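Local coordinates for metallo-beta-lactamase domain-containing protein 1 (Thermotoga maritima, PDB 1ZTC) that binds two metal ions as a member of the metallo-beta-lactamase superfamily and is probably a hydrolase, possibly an endoribonuclease, at residues 49-54 with 77-82; 81-86 with 118-123. All coordinates share one frame; numbering follows the deposited sequence. Where two conformers were deposited one is given.

Interaction 1. Residues 49-54 with 77-82. With NI (nickel (II) ion), chain F.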
# COMPACT_ATOMS: atom_id res chain seq x y z
N ILE A 49 16.23 -17.41 4.70
CA ILE A 49 15.95 -17.56 3.27
C ILE A 49 15.08 -16.39 2.84
O ILE A 49 13.96 -16.24 3.36
CB ILE A 49 15.28 -18.89 2.94
CG1 ILE A 49 16.16 -20.06 3.41
CG2 ILE A 49 15.05 -19.02 1.45
CD1 ILE A 49 15.55 -21.45 3.13
N ASP A 50 15.60 -15.59 1.91
CA ASP A 50 14.98 -14.36 1.40
C ASP A 50 14.76 -13.36 2.54
O ASP A 50 13.69 -13.32 3.12
CB ASP A 50 13.68 -14.65 0.64
CG ASP A 50 13.93 -15.23 -0.75
OD1 ASP A 50 15.12 -15.37 -1.12
OD2 ASP A 50 12.95 -15.53 -1.47
N PRO A 51 15.79 -12.54 2.84
CA PRO A 51 15.73 -11.58 3.95
C PRO A 51 14.71 -10.45 3.80
O PRO A 51 14.37 -9.78 4.78
CB PRO A 51 17.17 -11.03 4.03
CG PRO A 51 17.71 -11.21 2.65
CD PRO A 51 17.11 -12.52 2.18
N GLY A 52 14.23 -10.24 2.56
CA GLY A 52 13.14 -9.37 2.33
C GLY A 52 13.50 -7.93 2.00
O GLY A 52 14.63 -7.59 1.64
N ASN A 53 12.50 -7.08 2.13
CA ASN A 53 12.57 -5.71 1.69
C ASN A 53 12.47 -4.75 2.87
O ASN A 53 12.00 -5.09 3.94
CB ASN A 53 11.44 -5.46 0.69
CG ASN A 53 11.63 -4.18 -0.10
OD1 ASN A 53 12.76 -3.82 -0.43
ND2 ASN A 53 10.54 -3.42 -0.29
N LEU A 54 12.93 -3.53 2.63
CA LEU A 54 13.00 -2.48 3.60
C LEU A 54 11.67 -2.24 4.33
O LEU A 54 11.64 -1.94 5.52
CB LEU A 54 13.44 -1.20 2.88
CG LEU A 54 13.60 0.05 3.74
CD1 LEU A 54 14.64 -0.19 4.82
CD2 LEU A 54 14.00 1.25 2.86
N VAL A 77 22.57 -16.84 4.69
CA VAL A 77 21.44 -16.24 4.00
C VAL A 77 21.37 -16.79 2.59
O VAL A 77 22.35 -16.71 1.84
CB VAL A 77 21.54 -14.69 3.94
CG1 VAL A 77 20.39 -14.09 3.13
CG2 VAL A 77 21.54 -14.12 5.35
N LEU A 78 20.23 -17.38 2.25
CA LEU A 78 20.01 -17.95 0.93
C LEU A 78 18.95 -17.14 0.17
O LEU A 78 17.99 -16.63 0.76
CB LEU A 78 19.59 -19.42 1.03
CG LEU A 78 20.57 -20.33 1.77
CD1 LEU A 78 20.30 -20.34 3.26
CD2 LEU A 78 20.47 -21.73 1.24
N PHE A 79 19.15 -17.03 -1.14
CA PHE A 79 18.24 -16.31 -2.00
C PHE A 79 17.57 -17.23 -3.00
O PHE A 79 18.23 -17.95 -3.74
CB PHE A 79 18.96 -15.22 -2.81
CG PHE A 79 19.76 -14.25 -1.98
CD1 PHE A 79 19.16 -13.52 -0.96
CD2 PHE A 79 21.10 -14.01 -2.28
CE1 PHE A 79 19.89 -12.60 -0.21
CE2 PHE A 79 21.83 -13.11 -1.53
CZ PHE A 79 21.21 -12.39 -0.50
N THR A 80 16.24 -17.16 -3.08
CA THR A 80 15.54 -17.77 -4.19
C THR A 80 16.02 -17.13 -5.48
O THR A 80 16.33 -17.81 -6.44
CB THR A 80 14.03 -17.67 -4.05
OG1 THR A 80 13.62 -16.30 -3.97
CG2 THR A 80 13.58 -18.44 -2.83
N HIS A 81 16.11 -15.80 -5.49
CA HIS A 81 16.63 -15.11 -6.63
C HIS A 81 16.98 -13.67 -6.32
O HIS A 81 16.62 -13.14 -5.28
CB HIS A 81 15.63 -15.19 -7.78
CG HIS A 81 14.35 -14.46 -7.53
ND1 HIS A 81 13.53 -14.74 -6.45
CD2 HIS A 81 13.72 -13.51 -8.25
CE1 HIS A 81 12.45 -13.99 -6.53
NE2 HIS A 81 12.55 -13.23 -7.61
N VAL A 82 17.62 -13.01 -7.28
CA VAL A 82 18.16 -11.68 -7.09
C VAL A 82 17.17 -10.64 -7.58
O VAL A 82 17.33 -10.09 -8.65
CB VAL A 82 19.53 -11.58 -7.79
CG1 VAL A 82 20.11 -10.15 -7.60
CG2 VAL A 82 20.42 -12.62 -7.20
NI NI F . 10.97 -12.06 -8.48
O HOH W 1 10.64 -10.47 -7.00
O HOH W 2 9.10 -10.68 -9.18

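Interaction 2. Residues 81-86 with 118-123. With NI (nickel (II) ion), chain F; NI (nickel (II) ion), chain E.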
# COMPACT_ATOMS: atom_id res chain seq x y z
N HIS A 81 16.11 -15.80 -5.49
CA HIS A 81 16.63 -15.11 -6.63
C HIS A 81 16.98 -13.67 -6.32
O HIS A 81 16.62 -13.14 -5.28
CB HIS A 81 15.63 -15.19 -7.78
CG HIS A 81 14.35 -14.46 -7.53
ND1 HIS A 81 13.53 -14.74 -6.45
CD2 HIS A 81 13.72 -13.51 -8.25
CE1 HIS A 81 12.45 -13.99 -6.53
NE2 HIS A 81 12.55 -13.23 -7.61
N VAL A 82 17.62 -13.01 -7.28
CA VAL A 82 18.16 -11.68 -7.09
C VAL A 82 17.17 -10.64 -7.58
O VAL A 82 17.33 -10.09 -8.65
CB VAL A 82 19.53 -11.58 -7.79
CG1 VAL A 82 20.11 -10.15 -7.60
CG2 VAL A 82 20.42 -12.62 -7.20
N HIS A 83 16.10 -10.45 -6.81
CA HIS A 83 15.16 -9.38 -7.00
C HIS A 83 15.13 -8.64 -5.69
O HIS A 83 15.12 -9.26 -4.60
CB HIS A 83 13.74 -9.86 -7.41
CG HIS A 83 13.62 -10.22 -8.87
ND1 HIS A 83 12.48 -10.78 -9.41
CD2 HIS A 83 14.52 -10.15 -9.88
CE1 HIS A 83 12.68 -11.02 -10.70
NE2 HIS A 83 13.91 -10.66 -11.01
N LEU A 84 15.10 -7.33 -5.79
CA LEU A 84 15.29 -6.44 -4.65
C LEU A 84 14.34 -6.70 -3.47
O LEU A 84 14.73 -6.57 -2.31
CB LEU A 84 15.09 -5.00 -5.13
CG LEU A 84 15.83 -3.93 -4.34
CD1 LEU A 84 17.33 -4.20 -4.27
CD2 LEU A 84 15.52 -2.58 -5.02
N ASP A 85 13.09 -7.03 -3.79
CA ASP A 85 12.07 -7.27 -2.74
C ASP A 85 12.34 -8.55 -1.92
O ASP A 85 11.78 -8.74 -0.82
CB ASP A 85 10.66 -7.28 -3.37
CG ASP A 85 10.49 -8.34 -4.45
OD1 ASP A 85 11.36 -8.47 -5.36
OD2 ASP A 85 9.50 -9.08 -4.36
N HIS A 86 13.26 -9.37 -2.41
CA HIS A 86 13.74 -10.57 -1.71
C HIS A 86 15.11 -10.40 -1.01
O HIS A 86 15.40 -11.06 -0.00
CB HIS A 86 13.85 -11.71 -2.75
CG HIS A 86 12.53 -12.19 -3.25
ND1 HIS A 86 12.02 -13.43 -2.92
CD2 HIS A 86 11.59 -11.58 -4.01
CE1 HIS A 86 10.83 -13.56 -3.47
NE2 HIS A 86 10.53 -12.45 -4.11
N ARG A 118 21.85 0.99 -9.67
CA ARG A 118 22.67 1.43 -8.56
C ARG A 118 22.32 0.72 -7.28
O ARG A 118 23.21 0.33 -6.53
CB ARG A 118 22.55 2.94 -8.33
CG ARG A 118 23.54 3.50 -7.28
CD ARG A 118 25.01 3.55 -7.73
NE ARG A 118 25.14 4.46 -8.88
CZ ARG A 118 25.16 5.77 -8.78
NH1 ARG A 118 25.07 6.37 -7.59
NH2 ARG A 118 25.18 6.49 -9.88
N ILE A 119 21.02 0.58 -7.01
CA ILE A 119 20.60 -0.02 -5.75
C ILE A 119 20.96 -1.53 -5.76
O ILE A 119 21.53 -2.05 -4.80
CB ILE A 119 19.04 0.22 -5.47
CG1 ILE A 119 18.73 1.71 -5.35
CG2 ILE A 119 18.63 -0.50 -4.22
CD1 ILE A 119 19.43 2.41 -4.20
N TYR A 120 20.69 -2.21 -6.86
CA TYR A 120 21.11 -3.63 -7.01
C TYR A 120 22.61 -3.80 -6.81
O TYR A 120 23.06 -4.68 -6.08
CB TYR A 120 20.70 -4.17 -8.39
CG TYR A 120 19.30 -4.77 -8.43
CD1 TYR A 120 18.18 -3.97 -8.66
CD2 TYR A 120 19.09 -6.14 -8.22
CE1 TYR A 120 16.89 -4.51 -8.68
CE2 TYR A 120 17.80 -6.69 -8.23
CZ TYR A 120 16.72 -5.90 -8.48
OH TYR A 120 15.47 -6.46 -8.49
N SER A 121 23.38 -2.94 -7.43
CA SER A 121 24.82 -3.05 -7.34
C SER A 121 25.34 -2.87 -5.93
O SER A 121 26.23 -3.59 -5.52
CB SER A 121 25.49 -2.00 -8.20
OG SER A 121 25.10 -2.24 -9.53
N LYS A 122 24.78 -1.89 -5.21
CA LYS A 122 25.18 -1.67 -3.83
C LYS A 122 24.82 -2.86 -2.94
O LYS A 122 25.61 -3.27 -2.14
CB LYS A 122 24.58 -0.38 -3.31
CG LYS A 122 25.24 0.84 -3.99
CD LYS A 122 24.41 2.14 -3.74
CE LYS A 122 25.11 3.12 -2.81
NZ LYS A 122 26.58 3.25 -3.06
N VAL A 123 23.63 -3.39 -3.09
CA VAL A 123 23.23 -4.56 -2.30
C VAL A 123 24.15 -5.74 -2.58
O VAL A 123 24.74 -6.32 -1.67
CB VAL A 123 21.77 -4.98 -2.60
CG1 VAL A 123 21.42 -6.29 -1.88
CG2 VAL A 123 20.82 -3.90 -2.17
NI NI F . 10.97 -12.06 -8.48
NI NI E . 9.00 -11.64 -5.54
O HOH W 3 7.93 -9.93 -7.15
O HOH W 1 10.64 -10.47 -7.00
O HOH W 2 9.10 -10.68 -9.18

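Interaction 1. Residues 49-54 with 77-82
Val-77 meets Pro-51 obliquely: its CG1, anti to the backbone N (chi1 176°), lies 3.8 Å from CD of the proline ring and touches CG as well. Next in sequence, Leu-78 pairs with Ile-49 in a parallel beta bridge, and both side chains lie on the same face of the sheet, where Leu-78 CD1 brushes Ile-49 CG1 and Phe-159 covers the pair. Leu-78 O accepts a hydrogen bond from Asp-50 N at 2.8 Å, the donor nearly in line with the C=O bond, while Ile-49 CA adds a CH...O contact to the same oxygen. Phe-79 directs its side chain away from 49-54 at CB, yet the ring swings back so that CE1 stands 3.7 Å from Pro-51 CD; the proline sits at the ring's edge, near its plane, and the two side chains cross at about a right angle. Beyond the bridge, the strand runs out into the HxHxDH metal-binding loop characteristic of the metallo-beta-lactamase fold, and the carboxylate of Asp-50 grips the start of that loop. Thr-80 gives it two bonds, one to each oxygen: its N reaches OD1 of Asp-50 at 2.9 Å, 19° out of the carboxylate plane on the syn side, and its OG1 donates to the syn lone pair of Asp-50 OD2 at 2.7 Å. While donating to Asp-50 OD2, Thr-80 OG1 accepts a bond from ND1 of His-81 at 2.9 Å, close to the imidazole plane. That bond and the nickel, 2.1 Å from His-81 NE2, together set the rotation of the His-81 ring. Asp-50 is a second-shell residue: its OD2 bonds ND1 of the nickel ligand His-86 directly, and through Thr-80 it also supports His-81.

Interaction 2. Residues 81-86 with 118-123
Tyr-120 lays its ring against Leu-84, whose CB lies 3.8 Å from the phenol CZ and whose CD1 sits over one face. The ring is carried in from helix 114-125, and its OH accepts the backbone N of Leu-84 at 2.9 Å, with an N-H...O angle of 153°. At the rim of the same ring, near its plane, are the carbonyl O of Val-82, 3.5 Å from Tyr-120 CE2, and CA of His-83. Val-82 CG1 meets CD2 of the tyrosine loosely. Further along, Leu-84 CG is roughly anti to its backbone N (chi1 -153°), and the two methyls beyond it both touch CG2 of Ile-119, the nearer being Leu-84 CD2 at 3.8 Å; CD1 also approaches Val-123 CG2. The residues that Tyr-120 touches, Val-82 to Leu-84, belong to the HxHxDH motif of the metallo-beta-lactamase fold, in which Val-82 centres an inverse gamma turn and His-83 is the N-cap of helix 84-87. On the metal side His-83 ND1 binds the nickel of His-81 at 2.2 Å, and CD2 of His-81 lies over one face of the His-83 ring, offset toward its rim. His-86 NE2 holds the second nickel, while its ring carries His-81 CE1 over its centre. Water 1 bridges the two metals and donates to Asp-85 OD1 at 2.7 Å. Asp-85 OD2 lies at a longer 2.9 Å from the second nickel and belongs to its site. His-152 completes the first site, His-211 the second, and Asp-174 both. Leu-84 also packs on Met-57, and Ile-119 on Leu-92, of the second subunit.

The centres of the two interactions lie 9 Å apart, and both contain residues 81-82. Along the chain, 49-54 follows strand 45-49; next, 77-82 leaves strand 76-78 of the six-stranded mixed sheet, 81-86 leads into helix 84-87, and 118-123 belongs to helix 114-125. Interaction 1, centred about 5 Å from the centre of the chain, fastens the metal-binding loop to the sheet; interaction 2, centred about 13 Å from it, packs the loop against a helix further out. They also meet directly, through a probable hydrogen bond from Gly-52 N to the carbonyl O of His-86. Held between sheet and helix, the loop presents ligands to both nickel ions, and both interactions reach the second subunit.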